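Local coordinates for protein-glutamate methylesterase/protein-glutamine glutaminase (Thermotoga maritima, PDB 3SFT) that probably removes methyl esters from specific glutamates of chemoreceptors and deamidates specific glutamines, through this C-terminal catalytic domain of CheB, at residues K8-L22 with N32-P44. Numbering follows the deposited sequence.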
loop_
_atom_site.group_PDB
_atom_site.type_symbol
_atom_site.label_atom_id
_atom_site.label_comp_id
_atom_site.label_asym_id
_atom_site.label_seq_id
_atom_site.Cartn_x
_atom_site.Cartn_y
_atom_site.Cartn_z
ATOM N N LYS A 8 8.274 10.388 -4.264
ATOM C CA LYS A 8 7.177 9.488 -4.565
ATOM C C LYS A 8 6.650 8.808 -3.308
ATOM O O LYS A 8 7.140 9.052 -2.203
ATOM C CB LYS A 8 7.648 8.433 -5.567
ATOM C CG LYS A 8 8.268 9.035 -6.815
ATOM C CD LYS A 8 8.522 7.999 -7.886
ATOM C CE LYS A 8 9.094 8.658 -9.134
ATOM N NZ LYS A 8 9.192 7.712 -10.281
ATOM N N ILE A 9 5.622 7.985 -3.486
ATOM C CA ILE A 9 5.029 7.229 -2.393
ATOM C C ILE A 9 4.546 5.883 -2.926
ATOM O O ILE A 9 4.141 5.764 -4.084
ATOM C CB ILE A 9 3.841 7.979 -1.734
ATOM C CG1 ILE A 9 3.475 7.307 -0.406
ATOM C CG2 ILE A 9 2.635 8.025 -2.679
ATOM C CD1 ILE A 9 2.343 7.983 0.330
ATOM N N VAL A 10 4.653 4.861 -2.092
ATOM C CA VAL A 10 4.209 3.532 -2.463
ATOM C C VAL A 10 3.080 3.137 -1.517
ATOM O O VAL A 10 3.232 3.176 -0.301
ATOM C CB VAL A 10 5.356 2.502 -2.367
ATOM C CG1 VAL A 10 4.858 1.120 -2.788
ATOM C CG2 VAL A 10 6.527 2.934 -3.243
ATOM N N VAL A 11 1.923 2.833 -2.086
ATOM C CA VAL A 11 0.773 2.421 -1.303
ATOM C C VAL A 11 0.463 0.992 -1.730
ATOM O O VAL A 11 0.223 0.723 -2.908
ATOM C CB VAL A 11 -0.442 3.336 -1.555
ATOM C CG1 VAL A 11 -1.641 2.853 -0.750
ATOM C CG2 VAL A 11 -0.103 4.778 -1.188
ATOM N N ILE A 12 0.521 0.081 -0.764
ATOM C CA ILE A 12 0.281 -1.335 -0.997
ATOM C C ILE A 12 -1.019 -1.786 -0.359
ATOM O O ILE A 12 -1.297 -1.460 0.798
ATOM C CB ILE A 12 1.410 -2.199 -0.385
ATOM C CG1 ILE A 12 2.779 -1.708 -0.866
ATOM C CG2 ILE A 12 1.190 -3.667 -0.733
ATOM C CD1 ILE A 12 3.951 -2.583 -0.430
ATOM N N GLY A 13 -1.801 -2.543 -1.123
ATOM C CA GLY A 13 -3.064 -3.069 -0.639
ATOM C C GLY A 13 -2.999 -4.582 -0.687
ATOM O O GLY A 13 -2.588 -5.158 -1.694
ATOM N N SER A 14 -3.414 -5.232 0.394
ATOM C CA SER A 14 -3.367 -6.684 0.470
ATOM C C SER A 14 -4.424 -7.260 1.404
ATOM O O SER A 14 -4.930 -6.573 2.293
ATOM C CB SER A 14 -1.982 -7.125 0.946
ATOM O OG SER A 14 -1.621 -6.444 2.140
ATOM N N SER A 15 -4.735 -8.538 1.206
ATOM C CA SER A 15 -5.703 -9.221 2.037
ATOM C C SER A 15 -5.261 -10.664 2.304
ATOM O O SER A 15 -4.265 -10.883 2.986
ATOM C CB SER A 15 -7.093 -9.173 1.400
ATOM O OG SER A 15 -8.082 -9.525 2.349
ATOM N N THR A 16 -5.992 -11.642 1.769
ATOM C CA THR A 16 -5.674 -13.056 1.965
ATOM C C THR A 16 -4.263 -13.379 1.472
ATOM O O THR A 16 -3.923 -13.124 0.318
ATOM C CB THR A 16 -6.696 -13.954 1.242
ATOM O OG1 THR A 16 -8.023 -13.540 1.591
ATOM C CG2 THR A 16 -6.512 -15.402 1.647
ATOM N N GLY A 17 -3.442 -13.930 2.360
ATOM C CA GLY A 17 -2.069 -14.253 2.000
ATOM C C GLY A 17 -1.178 -13.019 1.921
ATOM O O GLY A 17 -0.008 -13.112 1.524
ATOM N N GLY A 18 -1.722 -11.869 2.327
ATOM C CA GLY A 18 -0.973 -10.621 2.298
ATOM C C GLY A 18 0.398 -10.696 2.947
ATOM O O GLY A 18 1.399 -10.383 2.300
ATOM N N PRO A 19 0.478 -11.097 4.230
ATOM C CA PRO A 19 1.748 -11.209 4.959
ATOM C C PRO A 19 2.795 -12.083 4.259
ATOM O O PRO A 19 3.982 -11.758 4.267
ATOM C CB PRO A 19 1.310 -11.801 6.293
ATOM C CG PRO A 19 -0.030 -11.145 6.498
ATOM C CD PRO A 19 -0.664 -11.294 5.141
ATOM N N ARG A 20 2.349 -13.181 3.652
ATOM C CA ARG A 20 3.247 -14.083 2.943
ATOM C C ARG A 20 3.916 -13.384 1.748
ATOM O O ARG A 20 5.108 -13.569 1.501
ATOM C CB ARG A 20 2.489 -15.331 2.468
ATOM C CG ARG A 20 3.405 -16.440 1.964
ATOM C CD ARG A 20 2.639 -17.635 1.415
ATOM N NE ARG A 20 2.052 -17.349 0.109
ATOM C CZ ARG A 20 2.182 -18.118 -0.969
ATOM N NH1 ARG A 20 2.885 -19.241 -0.923
ATOM N NH2 ARG A 20 1.596 -17.762 -2.101
ATOM N N SER A 21 3.152 -12.593 0.998
ATOM C CA SER A 21 3.716 -11.889 -0.153
ATOM C C SER A 21 4.558 -10.694 0.267
ATOM O O SER A 21 5.571 -10.392 -0.365
ATOM C CB SER A 21 2.626 -11.459 -1.124
ATOM O OG SER A 21 2.111 -12.594 -1.788
ATOM N N LEU A 22 4.150 -10.037 1.347
ATOM C CA LEU A 22 4.886 -8.890 1.873
ATOM C C LEU A 22 6.272 -9.325 2.356
ATOM O O LEU A 22 7.222 -8.546 2.302
ATOM C CB LEU A 22 4.101 -8.221 3.003
ATOM C CG LEU A 22 2.896 -7.386 2.557
ATOM C CD1 LEU A 22 1.980 -7.099 3.736
ATOM C CD2 LEU A 22 3.378 -6.094 1.926
ATOM N N ASN A 32 17.785 2.826 2.964
ATOM C CA ASN A 32 17.703 4.172 2.397
ATOM C C ASN A 32 16.677 4.353 1.264
ATOM O O ASN A 32 16.808 5.278 0.457
ATOM C CB ASN A 32 19.092 4.633 1.926
ATOM C CG ASN A 32 19.603 3.843 0.726
ATOM O OD1 ASN A 32 18.961 2.893 0.263
ATOM N ND2 ASN A 32 20.764 4.240 0.214
ATOM N N PHE A 33 15.687 3.460 1.180
ATOM C CA PHE A 33 14.643 3.557 0.156
ATOM C C PHE A 33 14.051 4.961 0.309
ATOM O O PHE A 33 13.488 5.291 1.350
ATOM C CB PHE A 33 13.574 2.484 0.382
ATOM C CG PHE A 33 12.613 2.333 -0.761
ATOM C CD1 PHE A 33 13.027 1.773 -1.962
ATOM C CD2 PHE A 33 11.295 2.751 -0.635
ATOM C CE1 PHE A 33 12.143 1.632 -3.025
ATOM C CE2 PHE A 33 10.403 2.613 -1.690
ATOM C CZ PHE A 33 10.828 2.052 -2.889
ATOM N N PRO A 34 14.189 5.805 -0.727
ATOM C CA PRO A 34 13.730 7.200 -0.811
ATOM C C PRO A 34 12.239 7.541 -0.765
ATOM O O PRO A 34 11.881 8.721 -0.708
ATOM C CB PRO A 34 14.365 7.677 -2.113
ATOM C CG PRO A 34 14.285 6.460 -2.967
ATOM C CD PRO A 34 14.751 5.370 -2.021
ATOM N N ALA A 35 11.368 6.538 -0.799
ATOM C CA ALA A 35 9.937 6.815 -0.761
ATOM C C ALA A 35 9.262 6.133 0.407
ATOM O O ALA A 35 9.551 4.979 0.707
ATOM C CB ALA A 35 9.278 6.376 -2.066
ATOM N N PRO A 36 8.383 6.853 1.119
ATOM C CA PRO A 36 7.697 6.223 2.251
ATOM C C PRO A 36 6.764 5.139 1.708
ATOM O O PRO A 36 6.283 5.243 0.577
ATOM C CB PRO A 36 6.919 7.383 2.868
ATOM C CG PRO A 36 6.700 8.315 1.712
ATOM C CD PRO A 36 8.012 8.271 0.994
ATOM N N ILE A 37 6.569 4.073 2.474
ATOM C CA ILE A 37 5.688 2.989 2.045
ATOM C C ILE A 37 4.517 2.855 3.010
ATOM O O ILE A 37 4.699 2.895 4.228
ATOM C CB ILE A 37 6.443 1.642 1.964
ATOM C CG1 ILE A 37 7.609 1.752 0.979
ATOM C CG2 ILE A 37 5.495 0.523 1.542
ATOM C CD1 ILE A 37 8.456 0.513 0.889
ATOM N N VAL A 38 3.313 2.749 2.457
ATOM C CA VAL A 38 2.100 2.601 3.255
ATOM C C VAL A 38 1.449 1.267 2.902
ATOM O O VAL A 38 1.244 0.955 1.725
ATOM C CB VAL A 38 1.098 3.749 2.977
ATOM C CG1 VAL A 38 -0.149 3.575 3.826
ATOM C CG2 VAL A 38 1.751 5.101 3.258
ATOM N N VAL A 39 1.152 0.467 3.916
ATOM C CA VAL A 39 0.536 -0.830 3.687
ATOM C C VAL A 39 -0.835 -0.927 4.342
ATOM O O VAL A 39 -0.971 -0.699 5.539
ATOM C CB VAL A 39 1.422 -1.983 4.236
ATOM C CG1 VAL A 39 0.718 -3.325 4.061
ATOM C CG2 VAL A 39 2.772 -1.997 3.531
ATOM N N VAL A 40 -1.848 -1.237 3.538
ATOM C CA VAL A 40 -3.206 -1.418 4.028
ATOM C C VAL A 40 -3.532 -2.901 3.846
ATOM O O VAL A 40 -3.821 -3.360 2.741
ATOM C CB VAL A 40 -4.239 -0.565 3.248
ATOM C CG1 VAL A 40 -5.630 -0.804 3.799
ATOM C CG2 VAL A 40 -3.892 0.923 3.339
ATOM N N GLN A 41 -3.434 -3.645 4.938
ATOM C CA GLN A 41 -3.703 -5.075 4.953
ATOM C C GLN A 41 -5.024 -5.327 5.669
ATOM O O GLN A 41 -5.199 -4.900 6.811
ATOM C CB GLN A 41 -2.553 -5.791 5.689
ATOM C CG GLN A 41 -2.824 -7.236 6.140
ATOM C CD GLN A 41 -2.910 -8.224 4.996
ATOM O OE1 GLN A 41 -2.085 -8.215 4.091
ATOM N NE2 GLN A 41 -3.891 -9.110 5.055
ATOM N N HIS A 42 -5.953 -6.002 4.989
ATOM C CA HIS A 42 -7.258 -6.339 5.570
ATOM C C HIS A 42 -7.019 -7.319 6.711
ATOM O O HIS A 42 -6.358 -8.341 6.532
ATOM C CB HIS A 42 -8.177 -7.019 4.549
ATOM C CG HIS A 42 -8.512 -6.172 3.363
ATOM N ND1 HIS A 42 -9.354 -6.603 2.361
ATOM C CD2 HIS A 42 -8.116 -4.927 3.012
ATOM C CE1 HIS A 42 -9.461 -5.662 1.443
ATOM N NE2 HIS A 42 -8.721 -4.634 1.812
ATOM N N MET A 43 -7.561 -7.009 7.878
ATOM C CA MET A 43 -7.379 -7.871 9.034
ATOM C C MET A 43 -8.286 -7.403 10.161
ATOM O O MET A 43 -8.559 -6.206 10.286
ATOM C CB MET A 43 -5.914 -7.820 9.482
ATOM C CG MET A 43 -5.339 -9.175 9.868
ATOM S SD MET A 43 -3.617 -9.368 9.379
ATOM C CE MET A 43 -2.908 -7.824 10.043
ATOM N N PRO A 44 -8.802 -8.344 10.975
ATOM C CA PRO A 44 -9.681 -7.986 12.092
ATOM C C PRO A 44 -8.966 -6.991 13.005
ATOM O O PRO A 44 -7.731 -6.948 13.043
ATOM C CB PRO A 44 -9.888 -9.326 12.797
ATOM C CG PRO A 44 -9.834 -10.301 11.671
ATOM C CD PRO A 44 -8.644 -9.806 10.888
HETATM O O HOH W 1 10.661 9.259 -3.588
HETATM O O HOH W 2 -7.067 -10.842 4.946
HETATM O O HOH W 3 -10.420 -9.043 1.251
#
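S15 OG and S14 O approach the imidazole of H42 obliquely; S15 OG lies 3.2 Å from H42 ND1, and a water lying in the ring plane is hydrogen-bonded to both S15 OG and H42 ND1. At the far end of the strands, V10 CG2 meets the edge of the F33 ring. The amide of Q41 is pinned at both ends. S14 OG donates to Q41 OE1 (2.7 Å) from above the carbonyl plane, while Q41 NE2 sends a nearly straight bond (173°), in its own amide plane, to S15 O at 2.8 Å. G18 N reaches that oxygen from the opposite face. A bend at chi2 (70°) folds the amide back toward S14, G18 and P19. An alanine in place of Q41 would probably leave S14 OG without its acceptor and the type II turn from S15 to G18 less firmly held. Between these ends, parallel strands 9-14 and 37-41 form a central pair of the parallel sheet of this modified doubly wound fold; I12 and V39 lie side by side, and L22 CD1 meets V39 CG1 tip to tip. Strand pairing and the amide together probably help set S15 beside H42, whose NE2 is hydrogen-bonded to D138, consistent with the predicted Ser-His-Asp catalytic triad.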